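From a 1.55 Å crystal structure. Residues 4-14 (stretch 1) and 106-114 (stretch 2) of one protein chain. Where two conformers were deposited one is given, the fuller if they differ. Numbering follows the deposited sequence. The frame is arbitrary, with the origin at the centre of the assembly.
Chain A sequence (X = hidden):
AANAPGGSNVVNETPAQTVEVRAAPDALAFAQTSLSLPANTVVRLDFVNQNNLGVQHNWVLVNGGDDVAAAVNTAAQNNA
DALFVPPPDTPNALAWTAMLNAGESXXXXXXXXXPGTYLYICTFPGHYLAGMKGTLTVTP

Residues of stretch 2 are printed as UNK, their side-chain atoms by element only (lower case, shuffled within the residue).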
# COMPACT_ATOMS: atom_id res chain seq x y z
N ALA A 4 -0.53 8.62 -8.48
CA ALA A 4 -1.88 8.67 -7.92
C ALA A 4 -2.22 7.32 -7.27
O ALA A 4 -1.64 6.30 -7.65
CB ALA A 4 -2.87 8.92 -9.05
N PRO A 5 -3.22 7.35 -6.44
CA PRO A 5 -3.73 6.10 -5.83
C PRO A 5 -4.33 5.24 -6.92
O PRO A 5 -4.68 5.72 -8.01
CB PRO A 5 -4.72 6.56 -4.80
CG PRO A 5 -5.13 7.95 -5.18
CD PRO A 5 -3.98 8.52 -5.98
N GLY A 6 -4.60 3.98 -6.61
CA GLY A 6 -5.16 3.09 -7.66
C GLY A 6 -5.32 1.69 -7.06
O GLY A 6 -5.29 1.53 -5.84
N GLY A 7 -5.66 0.75 -7.93
CA GLY A 7 -5.83 -0.64 -7.51
C GLY A 7 -7.12 -1.21 -8.06
O GLY A 7 -8.11 -0.54 -8.31
N SER A 8 -7.10 -2.56 -8.20
CA SER A 8 -8.28 -3.24 -8.71
C SER A 8 -9.49 -3.06 -7.81
O SER A 8 -10.60 -3.17 -8.31
CB SER A 8 -8.01 -4.73 -8.94
OG SER A 8 -7.73 -5.37 -7.69
N ASN A 9 -9.31 -2.88 -6.51
CA ASN A 9 -10.43 -2.85 -5.58
C ASN A 9 -10.82 -1.45 -5.14
O ASN A 9 -11.63 -1.29 -4.22
CB ASN A 9 -10.06 -3.70 -4.35
CG ASN A 9 -10.13 -5.20 -4.67
OD1 ASN A 9 -9.85 -5.65 -5.78
ND2 ASN A 9 -10.51 -5.98 -3.66
N VAL A 10 -10.24 -0.43 -5.78
CA VAL A 10 -10.65 0.96 -5.42
C VAL A 10 -12.11 1.19 -5.72
O VAL A 10 -12.59 0.74 -6.76
CB VAL A 10 -9.79 1.97 -6.20
CG1 VAL A 10 -10.30 3.38 -6.09
CG2 VAL A 10 -8.38 1.88 -5.60
N VAL A 11 -12.81 1.84 -4.80
CA VAL A 11 -14.23 2.16 -5.03
C VAL A 11 -14.48 3.59 -4.56
O VAL A 11 -13.82 4.11 -3.65
CB VAL A 11 -15.18 1.21 -4.30
CG1 VAL A 11 -15.21 -0.19 -4.88
CG2 VAL A 11 -14.94 1.17 -2.81
N ASN A 12 -15.46 4.24 -5.20
CA ASN A 12 -15.94 5.55 -4.75
C ASN A 12 -17.19 5.34 -3.92
O ASN A 12 -18.35 5.49 -4.34
CB ASN A 12 -16.22 6.44 -5.97
CG ASN A 12 -14.97 7.18 -6.42
OD1 ASN A 12 -14.20 7.62 -5.58
ND2 ASN A 12 -14.75 7.31 -7.72
N GLU A 13 -16.99 4.81 -2.71
CA GLU A 13 -18.04 4.51 -1.77
C GLU A 13 -17.69 5.05 -0.39
O GLU A 13 -16.50 5.25 -0.09
CB GLU A 13 -18.25 2.98 -1.64
CG GLU A 13 -18.87 2.43 -2.93
CD GLU A 13 -19.10 0.93 -2.88
OE1 GLU A 13 -19.85 0.47 -2.01
OE2 GLU A 13 -18.65 0.25 -3.82
N THR A 14 -18.70 5.27 0.42
CA THR A 14 -18.43 5.77 1.79
C THR A 14 -17.80 4.63 2.58
O THR A 14 -18.25 3.49 2.57
CB THR A 14 -19.73 6.25 2.45
OG1 THR A 14 -19.61 6.15 3.88
CG2 THR A 14 -20.92 5.46 1.99
N UNK A 106 -1.62 10.54 2.36
CA UNK A 106 -2.48 10.21 1.18
C UNK A 106 -3.33 9.00 1.56
O UNK A 106 -2.95 8.16 2.36
N UNK A 107 -4.52 8.95 0.95
CA UNK A 107 -5.40 7.81 1.30
C UNK A 107 -5.66 6.97 0.05
O UNK A 107 -5.55 7.41 -1.08
c UNK A 107 -6.73 8.32 1.86
o UNK A 107 -6.51 9.10 3.04
N UNK A 108 -6.25 5.79 0.34
CA UNK A 108 -6.87 4.99 -0.73
C UNK A 108 -8.14 4.34 -0.17
O UNK A 108 -8.14 3.92 0.96
c UNK A 108 -6.56 3.31 -2.59
c UNK A 108 -5.39 2.96 -0.40
c UNK A 108 -5.94 3.99 -1.36
N UNK A 109 -9.21 4.39 -0.97
CA UNK A 109 -10.50 3.83 -0.49
C UNK A 109 -10.82 2.63 -1.37
O UNK A 109 -10.84 2.75 -2.61
o UNK A 109 -11.31 5.94 0.34
c UNK A 109 -11.61 4.85 -0.58
c UNK A 109 -12.97 4.24 -0.16
N UNK A 110 -10.97 1.48 -0.74
CA UNK A 110 -11.08 0.24 -1.47
C UNK A 110 -12.02 -0.74 -0.78
O UNK A 110 -12.18 -0.69 0.44
c UNK A 110 -9.72 -0.40 -1.74
c UNK A 110 -8.39 -2.67 0.99
c UNK A 110 -7.68 -1.76 1.79
c UNK A 110 -9.00 -0.87 -0.50
c UNK A 110 -8.35 0.02 0.33
c UNK A 110 -7.71 -0.43 1.47
c UNK A 110 -8.99 -2.22 -0.16
N UNK A 111 -12.47 -1.72 -1.55
CA UNK A 111 -13.22 -2.84 -0.96
C UNK A 111 -12.22 -3.96 -0.64
O UNK A 111 -11.45 -4.38 -1.49
n UNK A 111 -18.38 -3.93 -0.46
c UNK A 111 -16.35 -4.78 -2.17
c UNK A 111 -14.31 -3.34 -1.92
c UNK A 111 -15.16 -4.45 -1.28
c UNK A 111 -18.16 -3.22 -1.57
n UNK A 111 -18.89 -2.14 -1.79
n UNK A 111 -17.19 -3.60 -2.39
N UNK A 112 -12.20 -4.34 0.63
CA UNK A 112 -11.26 -5.43 0.99
C UNK A 112 -11.64 -6.70 0.23
O UNK A 112 -12.81 -6.92 -0.10
c UNK A 112 -11.33 -5.69 2.49
c UNK A 112 -10.87 -4.47 3.30
o UNK A 112 -12.71 -5.94 2.82
N UNK A 113 -10.67 -7.55 -0.05
CA UNK A 113 -10.84 -8.80 -0.74
C UNK A 113 -11.46 -9.88 0.14
O UNK A 113 -11.98 -9.58 1.22
c UNK A 113 -8.61 -8.66 0.05
c UNK A 113 -9.39 -9.16 -1.14
c UNK A 113 -9.25 -7.30 0.34
N UNK A 114 -11.49 -11.12 -0.35
CA UNK A 114 -12.09 -12.24 0.44
C UNK A 114 -11.25 -12.55 1.65
O UNK A 114 -10.06 -12.15 1.70
c UNK A 114 -12.03 -13.46 -0.52

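Position 106 has backbone atoms alone, with no CB, and touches nothing on stretch 1; it is Gly 106, already within a strand. Position 107 adds one carbon and then one oxygen, pointing away from stretch 1, so that only its backbone O comes near, 3.9 Å from Pro 5 CB. This is Ser 107, a small polar residue whose hydroxyl is hydrogen-bonded elsewhere in the structure.

Position 108 carries a carbon that bears two more, without oxygen; its CB points toward stretch 1, and an end carbon packs on Val 10 and Pro 5. It is Val 108, whose compact branched group suits this apolar spot, with CG2 3.8 Å from Val 10 CG2 and 4.3 Å from Pro 5 CB.

At position 109 the branching carbon carries one oxygen and one carbon, the latter near the backbone O of Glu 13; the residue is Thr 109. Its beta-branched side chain suits an extended strand and sets CG2 3.7 Å from Glu 13 O. Its backbone O accepts a hydrogen bond from Val 11 N at 3.1 Å and a CA-H...O contact from Val 10 CA at 3.3 Å.

Position 110 has one carbon leading to a ring of six carbons. The ring leads away from stretch 1; what remains near is CB, 4.0 Å from Val 10 CA, and the CA, 3.2 Å from Asn 9 O in a CA-H...O contact. This is Phe 110, buried, a fitting place for a large apolar group.

Position 111 has three carbons, a nitrogen and a carbon bearing two further nitrogens, one of which reaches the carboxylate of Glu 13; it is Arg 111. The long chain suits this reach: NH2 lies 2.8 Å from Glu 13 OE1 in a salt bridge and donates to Glu 13 OE2 at 3.1 Å.

Position 112, again a carbon carrying one oxygen and one carbon, points away; it is Thr 112, its hydroxyl satisfied elsewhere. At position 113 three carbons close a ring onto the backbone N, with CB 4.2 Å from Asn 9 ND2, giving Pro 113. Position 114 has a single side-chain carbon, out of reach of stretch 1: Ala 114.

The contact is built around a single bridge between Val 10 and Phe 110. Arg 111 N donates to Asn 9 O at 2.8 Å, complementing the bond from Val 11 N to Thr 109 O, and Asn 9 ND2 donates to Arg 111 O at 2.9 Å. Apolar packing at Val 108 and the salt bridge at Glu 13 supplement this pairing.

Stretch 2 106-114: GSVTFRTPA
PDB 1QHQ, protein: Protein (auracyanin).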